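Local coordinates for protein sulfite reductase [ferredoxin] (Mycobacterium tuberculosis, PDB 1ZJ8) that reduces sulfite to sulfide with electrons from ferredoxin, using one siroheme and one [4Fe-4S] cluster per subunit, at residues Pro359-Arg363 against Arg442-Gln446; Trp421-Ala427 against Pro466-Ile471. All coordinates share one frame. Residues are numbered along the deposited sequence.

Overall arrangement
Contact 1 lies beside the siroheme and the [4Fe-4S] cluster, and contact 2 reaches them at its Ala427 end; their centres are about 10 Å apart. Contact 2 pairs two parallel strands, and contact 1 sets the helix that connects them against the loop 359-363. Arg442 NH1 lies 3.2 Å from Ala427 O, and Ala445 CB lies 3.8 Å from Leu425 CD2. Ala361 CB approaches Ala427 N at 3.9 Å. Arg442 of contact 1 hydrogen-bonds to the siroheme, and its side chain is about 6 Å from the cluster at the nearest atoms. Ala427 of contact 2 touches the siroheme and directly precedes Cys428, a residue of the cluster pocket.

Contact 1 (Pro359-Arg363 against Arg442-Gln446); sequences PIAGR and RVRAQ. With SRM (siroheme), chain E.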
ATOM      1  N   PRO A 359       7.537 -12.715  -4.286  1.00 27.50           N
ATOM      2  CA  PRO A 359       6.438 -13.632  -4.445  1.00 27.39           C
ATOM      3  C   PRO A 359       5.609 -13.160  -5.641  1.00 27.67           C
ATOM      4  O   PRO A 359       6.082 -12.326  -6.425  1.00 28.04           O
ATOM      5  CB  PRO A 359       5.686 -13.516  -3.119  1.00 27.58           C
ATOM      6  CG  PRO A 359       6.197 -12.258  -2.444  1.00 27.30           C
ATOM      7  CD  PRO A 359       7.352 -11.752  -3.184  1.00 27.15           C
ATOM      8  N   ILE A 360       4.405 -13.699  -5.801  1.00 27.65           N
ATOM      9  CA  ILE A 360       3.503 -13.270  -6.843  1.00 27.35           C
ATOM     10  C   ILE A 360       2.420 -12.408  -6.197  1.00 27.59           C
ATOM     11  O   ILE A 360       1.512 -12.918  -5.533  1.00 28.18           O
ATOM     12  CB  ILE A 360       2.875 -14.491  -7.551  1.00 27.40           C
ATOM     13  CG1 ILE A 360       3.930 -15.245  -8.368  1.00 26.86           C
ATOM     14  CG2 ILE A 360       1.714 -14.047  -8.441  1.00 28.32           C
ATOM     15  CD1 ILE A 360       3.399 -16.451  -9.128  1.00 26.47           C
ATOM     16  N   ALA A 361       2.526 -11.098  -6.388  1.00 27.63           N
ATOM     17  CA  ALA A 361       1.549 -10.146  -5.897  1.00 27.35           C
ATOM     18  C   ALA A 361       1.302 -10.325  -4.427  1.00 27.40           C
ATOM     19  O   ALA A 361       0.172 -10.412  -4.031  1.00 27.28           O
ATOM     20  CB  ALA A 361       0.252 -10.311  -6.643  1.00 27.42           C
ATOM     21  N   GLY A 362       2.363 -10.447  -3.631  1.00 27.60           N
ATOM     22  CA  GLY A 362       2.258 -10.475  -2.171  1.00 27.38           C
ATOM     23  C   GLY A 362       1.784 -11.778  -1.540  1.00 27.56           C
ATOM     24  O   GLY A 362       1.778 -11.900  -0.308  1.00 27.48           O
ATOM     25  N   ARG A 363       1.410 -12.769  -2.354  1.00 27.72           N
ATOM     26  CA  ARG A 363       0.785 -13.987  -1.819  1.00 27.63           C
ATOM     27  C   ARG A 363       1.791 -14.936  -1.225  1.00 27.36           C
ATOM     28  O   ARG A 363       2.610 -15.484  -1.954  1.00 27.26           O
ATOM     29  CB  ARG A 363       0.011 -14.733  -2.911  1.00 27.72           C
ATOM     30  CG  ARG A 363      -0.450 -16.152  -2.478  1.00 28.36           C
ATOM     31  CD  ARG A 363      -1.905 -16.450  -2.786  1.00 28.84           C
ATOM     32  NE  ARG A 363      -2.779 -15.710  -1.883  1.00 30.04           N
ATOM     33  CZ  ARG A 363      -4.098 -15.603  -2.039  1.00 32.09           C
ATOM     34  NH1 ARG A 363      -4.710 -16.227  -3.045  1.00 33.74           N
ATOM     35  NH2 ARG A 363      -4.813 -14.865  -1.190  1.00 31.70           N
ATOM     36  N   ARG A 442      -5.851 -11.409  -7.141  1.00 38.86           N
ATOM     37  CA  ARG A 442      -4.703 -12.065  -6.526  1.00 38.57           C
ATOM     38  C   ARG A 442      -4.524 -13.509  -6.984  1.00 38.19           C
ATOM     39  O   ARG A 442      -3.392 -13.956  -7.166  1.00 38.27           O
ATOM     40  CB  ARG A 442      -4.686 -11.982  -4.986  1.00 38.65           C
ATOM     41  CG  ARG A 442      -3.217 -12.110  -4.475  1.00 38.87           C
ATOM     42  CD  ARG A 442      -2.976 -12.033  -2.968  1.00 38.70           C
ATOM     43  NE  ARG A 442      -3.461 -10.803  -2.344  1.00 39.99           N
ATOM     44  CZ  ARG A 442      -2.965  -9.583  -2.528  1.00 39.45           C
ATOM     45  NH1 ARG A 442      -1.964  -9.371  -3.351  1.00 39.87           N
ATOM     46  NH2 ARG A 442      -3.500  -8.550  -1.894  1.00 40.62           N
ATOM     47  N   VAL A 443      -5.622 -14.222  -7.212  1.00 37.71           N
ATOM     48  CA  VAL A 443      -5.543 -15.601  -7.699  1.00 37.49           C
ATOM     49  C   VAL A 443      -5.179 -15.638  -9.198  1.00 37.02           C
ATOM     50  O   VAL A 443      -4.361 -16.464  -9.644  1.00 36.72           O
ATOM     51  CB  VAL A 443      -6.881 -16.359  -7.440  1.00 37.64           C
ATOM     52  CG1 VAL A 443      -6.674 -17.885  -7.638  1.00 37.40           C
ATOM     53  CG2 VAL A 443      -7.425 -16.035  -6.015  1.00 37.61           C
ATOM     54  N   ARG A 444      -5.799 -14.739  -9.959  1.00 36.48           N
ATOM     55  CA  ARG A 444      -5.504 -14.582 -11.374  1.00 36.12           C
ATOM     56  C   ARG A 444      -4.012 -14.446 -11.599  1.00 35.79           C
ATOM     57  O   ARG A 444      -3.413 -15.173 -12.407  1.00 35.77           O
ATOM     58  CB  ARG A 444      -6.208 -13.336 -11.908  1.00 36.17           C
ATOM     59  CG  ARG A 444      -6.137 -13.194 -13.425  1.00 36.84           C
ATOM     60  CD  ARG A 444      -7.112 -14.144 -14.114  1.00 37.86           C
ATOM     61  NE  ARG A 444      -6.504 -14.889 -15.205  1.00 36.85           N
ATOM     62  CZ  ARG A 444      -6.226 -14.388 -16.395  1.00 38.11           C
ATOM     63  NH1 ARG A 444      -6.476 -13.131 -16.654  1.00 40.30           N
ATOM     64  NH2 ARG A 444      -5.690 -15.140 -17.337  1.00 39.32           N
ATOM     65  N   ALA A 445      -3.427 -13.521 -10.845  1.00 35.23           N
ATOM     66  CA  ALA A 445      -1.998 -13.223 -10.895  1.00 34.66           C
ATOM     67  C   ALA A 445      -1.146 -14.454 -10.714  1.00 34.05           C
ATOM     68  O   ALA A 445      -0.064 -14.549 -11.283  1.00 33.89           O
ATOM     69  CB  ALA A 445      -1.641 -12.222  -9.805  1.00 35.05           C
ATOM     70  N   GLN A 446      -1.628 -15.397  -9.910  1.00 33.59           N
ATOM     71  CA  GLN A 446      -0.854 -16.612  -9.632  1.00 33.45           C
ATOM     72  C   GLN A 446      -0.696 -17.491 -10.870  1.00 33.19           C
ATOM     73  O   GLN A 446       0.284 -18.234 -10.995  1.00 32.92           O
ATOM     74  CB  GLN A 446      -1.501 -17.443  -8.507  1.00 33.48           C
ATOM     75  CG  GLN A 446      -1.783 -16.689  -7.212  1.00 32.16           C
ATOM     76  CD  GLN A 446      -0.564 -16.005  -6.689  1.00 30.56           C
ATOM     77  OE1 GLN A 446       0.539 -16.530  -6.807  1.00 29.37           O
ATOM     78  NE2 GLN A 446      -0.743 -14.816  -6.118  1.00 30.64           N
TER
HETATM   79 FE   SRM E 557      -6.878  -0.081   0.120  1.00 36.68          FE
HETATM   80  CHA SRM E 557     -10.244  -0.090   0.707  1.00 39.33           C
HETATM   81  CHB SRM E 557      -6.909  -3.427  -0.019  1.00 37.03           C
HETATM   82  CHC SRM E 557      -3.664  -0.067  -0.391  1.00 31.66           C
HETATM   83  CHD SRM E 557      -7.220   2.757  -1.820  1.00 36.19           C
HETATM   84  NA  SRM E 557      -8.254  -1.481   0.501  1.00 38.55           N
HETATM   85  C1A SRM E 557      -9.548  -1.308   0.850  1.00 39.78           C
HETATM   86  C2A SRM E 557     -10.193  -2.540   1.408  1.00 40.69           C
HETATM   87  CMA SRM E 557     -10.168  -2.485   2.905  1.00 40.05           C
HETATM   88  CDA SRM E 557     -11.556  -2.796   0.827  1.00 42.56           C
HETATM   89  CEA SRM E 557     -12.776  -2.489   1.634  1.00 44.84           C
HETATM   90  O3A SRM E 557     -12.985  -1.319   1.972  1.00 47.29           O
HETATM   91  O4A SRM E 557     -13.564  -3.386   1.968  1.00 46.66           O
HETATM   92  C3A SRM E 557      -9.266  -3.585   0.890  1.00 40.44           C
HETATM   93  CAA SRM E 557      -9.001  -4.705   1.838  1.00 40.25           C
HETATM   94  CBA SRM E 557     -10.068  -5.711   1.494  1.00 41.43           C
HETATM   95  CCA SRM E 557      -9.583  -7.104   1.727  1.00 42.67           C
HETATM   96  O1A SRM E 557      -8.409  -7.396   1.409  1.00 41.33           O
HETATM   97  O2A SRM E 557     -10.367  -7.929   2.255  1.00 43.03           O
HETATM   98  C4A SRM E 557      -8.073  -2.806   0.452  1.00 39.08           C
HETATM   99  NB  SRM E 557      -5.529  -1.505  -0.004  1.00 35.16           N
HETATM  100  C1B SRM E 557      -5.649  -2.834  -0.003  1.00 34.63           C
HETATM  101  C2B SRM E 557      -4.352  -3.592   0.035  1.00 33.18           C
HETATM  102  CMB SRM E 557      -4.371  -4.814   0.910  1.00 32.44           C
HETATM  103  CDB SRM E 557      -4.049  -4.023  -1.361  1.00 33.03           C
HETATM  104  CEB SRM E 557      -2.812  -4.813  -1.600  1.00 33.40           C
HETATM  105  O3B SRM E 557      -2.838  -6.012  -1.953  1.00 33.18           O
HETATM  106  O4B SRM E 557      -1.742  -4.229  -1.426  1.00 34.85           O
HETATM  107  C3B SRM E 557      -3.431  -2.477   0.481  1.00 32.49           C
HETATM  108  CAB SRM E 557      -3.388  -2.381   1.984  1.00 32.29           C
HETATM  109  CBB SRM E 557      -2.117  -1.752   2.469  1.00 31.87           C
HETATM  110  CCB SRM E 557      -2.209  -1.463   3.940  1.00 31.13           C
HETATM  111  O1B SRM E 557      -1.647  -2.185   4.760  1.00 31.81           O
HETATM  112  O2B SRM E 557      -2.820  -0.484   4.358  1.00 33.57           O
HETATM  113  C4B SRM E 557      -4.218  -1.282   0.018  1.00 33.82           C
HETATM  114  NC  SRM E 557      -5.725   1.013  -0.978  1.00 33.63           N
HETATM  115  C1C SRM E 557      -4.377   0.994  -0.930  1.00 31.18           C
HETATM  116  C2C SRM E 557      -3.776   1.908  -1.785  1.00 32.91           C
HETATM  117  CDC SRM E 557      -2.351   2.018  -2.213  1.00 33.13           C
HETATM  118  CEC SRM E 557      -1.366   2.783  -1.419  1.00 32.44           C
HETATM  119  O3C SRM E 557      -1.668   3.199  -0.277  1.00 31.81           O
HETATM  120  O4C SRM E 557      -0.271   2.978  -1.966  1.00 32.69           O
HETATM  121  C3C SRM E 557      -4.828   2.661  -2.213  1.00 33.32           C
HETATM  122  CAC SRM E 557      -4.573   3.789  -3.158  1.00 33.48           C
HETATM  123  CBC SRM E 557      -3.856   5.036  -2.684  1.00 32.83           C
HETATM  124  CCC SRM E 557      -4.845   5.916  -1.942  1.00 32.31           C
HETATM  125  O1C SRM E 557      -5.280   5.576  -0.808  1.00 28.39           O
HETATM  126  O2C SRM E 557      -5.215   6.968  -2.523  1.00 31.62           O
HETATM  127  C4C SRM E 557      -5.978   2.151  -1.667  1.00 34.77           C
HETATM  128  ND  SRM E 557      -8.356   1.274  -0.156  1.00 37.36           N
HETATM  129  C1D SRM E 557      -8.309   2.210  -1.118  1.00 37.00           C
HETATM  130  C2D SRM E 557      -9.619   2.638  -1.402  1.00 38.32           C
HETATM  131  CAD SRM E 557      -9.933   4.033  -1.913  1.00 37.48           C
HETATM  132  CBD SRM E 557     -10.245   5.108  -0.919  1.00 39.18           C
HETATM  133  CCD SRM E 557     -10.443   6.547  -1.299  1.00 40.36           C
HETATM  134  O1D SRM E 557      -9.602   7.366  -0.866  1.00 41.96           O
HETATM  135  O2D SRM E 557     -11.409   6.907  -2.025  1.00 37.19           O
HETATM  136  C3D SRM E 557     -10.457   1.918  -0.567  1.00 37.58           C
HETATM  137  CDD SRM E 557     -11.855   2.324  -0.184  1.00 38.97           C
HETATM  138  CED SRM E 557     -12.149   3.403   0.834  1.00 39.54           C
HETATM  139  O3D SRM E 557     -11.270   3.844   1.575  1.00 39.68           O
HETATM  140  O4D SRM E 557     -13.288   3.879   0.953  1.00 38.84           O
HETATM  141  C4D SRM E 557      -9.663   1.081   0.199  1.00 38.45           C
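Arg442 joins the loop 359-363 to the cofactor. Its NH1 donates a very short hydrogen bond to Ala361 O (2.5 Å), although the bond is bent, with an angle of 124° at the hydrogen. Its NH2 donates to carboxylate oxygen O3B of the siroheme (2.6 Å, 164°). Both acceptors lie near the guanidinium plane, so one arginine links the loop and the siroheme. A second link runs from Gln446 NE2 to Ile360 O (3.0 Å, 162°). The same NE2 donates to Arg442 O (3.0 Å), which folds the glutamine back along its own helix. The two carbonyls are presented by a type I' beta turn from Ile360 to Arg363, with positive phi at Ala361 and Gly362. Arg363 N closes this turn on Ile360 O (3.2 Å).

Arg363 extends beside the helix. Arg442 CD lies over one face of its guanidinium, with Arg363 NH2 3.8 Å from Arg442 CD. The like charges come close, Arg363 NH2 to Arg442 NE being 4.4 Å. Arg363 NH2 also forms a salt bridge with Asp137; the pairing of Asp137 with Arg442 NE is long and weak. Packing fills the rest. Ala445 CB lies 4.1 Å from Ile360 CG2 and 4.2 Å from Ala361 CB. Arg363 CB rests 3.3 Å from Gln446 NE2.

The contact joins the second ferredoxin-like half domain to the second 4Fe-4S domain, which carries helix 442-455. Gly362 is held to strand 135-138 by backbone hydrogen bonding with Ile138. Ala361 and Ala445 also pack on strand 425-427, both touching Leu425.

Contact 2 (Trp421-Ala427 against Pro466-Ile471); sequences WRRNLMA and PITVNI
Trp421 brings its ring edge to Val469, with CZ3 4.1 Å from Val469 CG2; the same CZ3 is 4.3 Å from Ile467 CB. With chi1 m, the ring reaches Val469 although the CA-to-CB bond points away. The motif is a beta-alpha-beta crossover: strands 425-427 and 469-471 run parallel and adjacent, joined through helix 442-455. Their axes are 4.5 Å apart at 12°. The chain is helical at Trp421 to Arg423 and runs as a strand over 425-427. Leu425 pairs with Val469 and Met426 with Asn470 (both CA-CA 4.7 Å), and Ala427 with Ile471 (4.4 Å). Three backbone hydrogen bonds fix this register: Val469 N to Asn424 O (3.3 Å), Met426 N to Val469 O (2.9 Å) and Ile471 N to Met426 O (2.8 Å).

Leu425, Ala427, Val469 and Ile471 share one face, toward helix 442-455. There Leu425 CD1 (chi1 t) sits 4.0 Å from Ile471 CD1 and 4.2 Å from Val469 CG1. Met426 and Asn470, both chi1 m, occupy the other face, with Met426 CE 3.6 Å from Asn470 ND2. That ND2 hydrogen-bonds to Arg480 O. Strand 425-427 edges the mixed sheet and leads into Cys428 of the cluster pocket. Here Ala427 CA makes a CA-H...O contact with Ile471 O at 3.1 Å.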
ATOM      1  N   TRP A 421       8.250 -10.222 -15.249  1.00 34.11           N
ATOM      2  CA  TRP A 421       6.816 -10.345 -15.024  1.00 34.14           C
ATOM      3  C   TRP A 421       6.489 -10.602 -13.590  1.00 33.65           C
ATOM      4  O   TRP A 421       5.656  -9.920 -13.017  1.00 33.60           O
ATOM      5  CB  TRP A 421       6.239 -11.483 -15.876  1.00 35.05           C
ATOM      6  CG  TRP A 421       6.543 -11.225 -17.282  1.00 36.18           C
ATOM      7  CD1 TRP A 421       7.396 -11.923 -18.089  1.00 36.66           C
ATOM      8  CD2 TRP A 421       6.090 -10.108 -18.039  1.00 36.90           C
ATOM      9  NE1 TRP A 421       7.464 -11.327 -19.322  1.00 36.58           N
ATOM     10  CE2 TRP A 421       6.679 -10.206 -19.316  1.00 36.18           C
ATOM     11  CE3 TRP A 421       5.240  -9.024 -17.756  1.00 36.32           C
ATOM     12  CZ2 TRP A 421       6.451  -9.275 -20.306  1.00 36.13           C
ATOM     13  CZ3 TRP A 421       4.991  -8.108 -18.746  1.00 36.24           C
ATOM     14  CH2 TRP A 421       5.599  -8.237 -20.012  1.00 37.00           C
ATOM     15  N   ARG A 422       7.137 -11.596 -13.007  1.00 33.25           N
ATOM     16  CA  ARG A 422       6.909 -11.900 -11.594  1.00 33.28           C
ATOM     17  C   ARG A 422       7.377 -10.762 -10.694  1.00 32.10           C
ATOM     18  O   ARG A 422       6.800 -10.491  -9.650  1.00 31.98           O
ATOM     19  CB  ARG A 422       7.662 -13.158 -11.222  1.00 33.20           C
ATOM     20  CG  ARG A 422       7.370 -13.691  -9.848  1.00 33.39           C
ATOM     21  CD  ARG A 422       8.479 -14.644  -9.466  1.00 34.92           C
ATOM     22  NE  ARG A 422       7.978 -15.854  -8.834  1.00 36.68           N
ATOM     23  CZ  ARG A 422       7.339 -16.831  -9.477  1.00 37.61           C
ATOM     24  NH1 ARG A 422       7.112 -16.784 -10.802  1.00 36.52           N
ATOM     25  NH2 ARG A 422       6.931 -17.880  -8.772  1.00 38.70           N
ATOM     26  N   ARG A 423       8.463 -10.139 -11.108  1.00 31.31           N
ATOM     27  CA  ARG A 423       9.062  -9.077 -10.367  1.00 30.90           C
ATOM     28  C   ARG A 423       8.187  -7.859 -10.317  1.00 30.05           C
ATOM     29  O   ARG A 423       8.007  -7.262  -9.274  1.00 29.70           O
ATOM     30  CB  ARG A 423      10.368  -8.687 -11.039  1.00 30.98           C
ATOM     31  CG  ARG A 423      10.960  -7.473 -10.410  1.00 31.85           C
ATOM     32  CD  ARG A 423      12.389  -7.434 -10.646  1.00 32.66           C
ATOM     33  NE  ARG A 423      12.986  -6.277 -10.018  1.00 33.24           N
ATOM     34  CZ  ARG A 423      14.283  -6.031 -10.060  1.00 34.11           C
ATOM     35  NH1 ARG A 423      15.099  -6.836 -10.733  1.00 35.14           N
ATOM     36  NH2 ARG A 423      14.761  -4.959  -9.460  1.00 34.13           N
ATOM     37  N   ASN A 424       7.662  -7.486 -11.469  1.00 29.79           N
ATOM     38  CA  ASN A 424       7.050  -6.174 -11.627  1.00 29.83           C
ATOM     39  C   ASN A 424       5.522  -6.124 -11.582  1.00 29.63           C
ATOM     40  O   ASN A 424       4.944  -5.083 -11.828  1.00 29.79           O
ATOM     41  CB  ASN A 424       7.560  -5.544 -12.927  1.00 29.52           C
ATOM     42  CG  ASN A 424       9.026  -5.271 -12.880  1.00 28.21           C
ATOM     43  OD1 ASN A 424       9.499  -4.672 -11.945  1.00 27.16           O
ATOM     44  ND2 ASN A 424       9.760  -5.735 -13.871  1.00 29.25           N
ATOM     45  N   LEU A 425       4.873  -7.219 -11.239  1.00 29.68           N
ATOM     46  CA  LEU A 425       3.424  -7.243 -11.244  1.00 30.14           C
ATOM     47  C   LEU A 425       2.892  -7.021  -9.829  1.00 30.40           C
ATOM     48  O   LEU A 425       3.395  -7.575  -8.865  1.00 30.64           O
ATOM     49  CB  LEU A 425       2.895  -8.568 -11.830  1.00 30.00           C
ATOM     50  CG  LEU A 425       1.358  -8.750 -11.820  1.00 30.26           C
ATOM     51  CD1 LEU A 425       0.883  -9.566 -12.992  1.00 31.18           C
ATOM     52  CD2 LEU A 425       0.805  -9.373 -10.517  1.00 30.21           C
ATOM     53  N   MET A 426       1.856  -6.217  -9.698  1.00 31.07           N
ATOM     54  CA  MET A 426       1.110  -6.153  -8.444  1.00 31.84           C
ATOM     55  C   MET A 426      -0.368  -6.380  -8.723  1.00 32.21           C
ATOM     56  O   MET A 426      -0.851  -6.154  -9.838  1.00 32.38           O
ATOM     57  CB  MET A 426       1.286  -4.797  -7.739  1.00 31.77           C
ATOM     58  CG  MET A 426       2.672  -4.531  -7.185  1.00 31.86           C
ATOM     59  SD  MET A 426       2.798  -3.030  -6.145  1.00 32.91           S
ATOM     60  CE  MET A 426       1.743  -1.861  -6.969  1.00 33.40           C
ATOM     61  N   ALA A 427      -1.078  -6.822  -7.696  1.00 32.67           N
ATOM     62  CA  ALA A 427      -2.517  -7.000  -7.765  1.00 33.14           C
ATOM     63  C   ALA A 427      -3.081  -6.751  -6.379  1.00 33.82           C
ATOM     64  O   ALA A 427      -2.377  -6.907  -5.373  1.00 34.58           O
ATOM     65  CB  ALA A 427      -2.856  -8.393  -8.233  1.00 33.14           C
ATOM     66  N   PRO A 466      11.968  -2.789 -17.824  1.00 46.64           N
ATOM     67  CA  PRO A 466      10.868  -3.499 -17.141  1.00 45.49           C
ATOM     68  C   PRO A 466       9.492  -2.909 -17.426  1.00 44.01           C
ATOM     69  O   PRO A 466       9.356  -1.679 -17.421  1.00 43.93           O
ATOM     70  CB  PRO A 466      11.178  -3.249 -15.666  1.00 45.82           C
ATOM     71  CG  PRO A 466      11.833  -1.881 -15.653  1.00 45.72           C
ATOM     72  CD  PRO A 466      12.585  -1.768 -16.952  1.00 46.36           C
ATOM     73  N   ILE A 467       8.492  -3.774 -17.636  1.00 42.12           N
ATOM     74  CA  ILE A 467       7.094  -3.359 -17.841  1.00 40.87           C
ATOM     75  C   ILE A 467       6.228  -3.677 -16.626  1.00 38.94           C
ATOM     76  O   ILE A 467       5.779  -4.792 -16.446  1.00 38.13           O
ATOM     77  CB  ILE A 467       6.454  -4.038 -19.084  1.00 41.02           C
ATOM     78  CG1 ILE A 467       7.171  -3.603 -20.359  1.00 41.69           C
ATOM     79  CG2 ILE A 467       4.945  -3.700 -19.192  1.00 41.59           C
ATOM     80  CD1 ILE A 467       8.327  -4.483 -20.724  1.00 43.08           C
ATOM     81  N   THR A 468       5.964  -2.668 -15.817  1.00 37.61           N
ATOM     82  CA  THR A 468       5.166  -2.846 -14.607  1.00 36.81           C
ATOM     83  C   THR A 468       3.703  -3.092 -14.973  1.00 35.50           C
ATOM     84  O   THR A 468       3.188  -2.477 -15.883  1.00 35.03           O
ATOM     85  CB  THR A 468       5.301  -1.631 -13.633  1.00 36.52           C
ATOM     86  OG1 THR A 468       4.790  -0.438 -14.237  1.00 36.23           O
ATOM     87  CG2 THR A 468       6.739  -1.408 -13.263  1.00 35.97           C
ATOM     88  N   VAL A 469       3.066  -4.019 -14.271  1.00 34.62           N
ATOM     89  CA  VAL A 469       1.685  -4.416 -14.539  1.00 34.40           C
ATOM     90  C   VAL A 469       0.927  -4.472 -13.223  1.00 34.02           C
ATOM     91  O   VAL A 469       1.281  -5.253 -12.330  1.00 33.77           O
ATOM     92  CB  VAL A 469       1.590  -5.818 -15.210  1.00 34.26           C
ATOM     93  CG1 VAL A 469       0.120  -6.238 -15.388  1.00 34.02           C
ATOM     94  CG2 VAL A 469       2.347  -5.860 -16.549  1.00 33.39           C
ATOM     95  N   ASN A 470      -0.117  -3.659 -13.097  1.00 33.82           N
ATOM     96  CA  ASN A 470      -0.913  -3.617 -11.860  1.00 33.90           C
ATOM     97  C   ASN A 470      -2.376  -3.991 -12.123  1.00 34.28           C
ATOM     98  O   ASN A 470      -3.045  -3.353 -12.946  1.00 34.03           O
ATOM     99  CB  ASN A 470      -0.848  -2.235 -11.223  1.00 33.45           C
ATOM    100  CG  ASN A 470       0.553  -1.861 -10.768  1.00 32.07           C
ATOM    101  OD1 ASN A 470       1.496  -2.607 -10.962  1.00 30.56           O
ATOM    102  ND2 ASN A 470       0.687  -0.696 -10.160  1.00 30.05           N
ATOM    103  N   ILE A 471      -2.859  -5.020 -11.416  1.00 34.75           N
ATOM    104  CA  ILE A 471      -4.220  -5.536 -11.582  1.00 34.78           C
ATOM    105  C   ILE A 471      -5.085  -5.167 -10.381  1.00 35.00           C
ATOM    106  O   ILE A 471      -4.896  -5.673  -9.276  1.00 34.98           O
ATOM    107  CB  ILE A 471      -4.235  -7.069 -11.733  1.00 34.94           C
ATOM    108  CG1 ILE A 471      -3.061  -7.555 -12.599  1.00 35.45           C
ATOM    109  CG2 ILE A 471      -5.577  -7.528 -12.320  1.00 34.56           C
ATOM    110  CD1 ILE A 471      -3.118  -9.043 -12.959  1.00 34.86           C
TER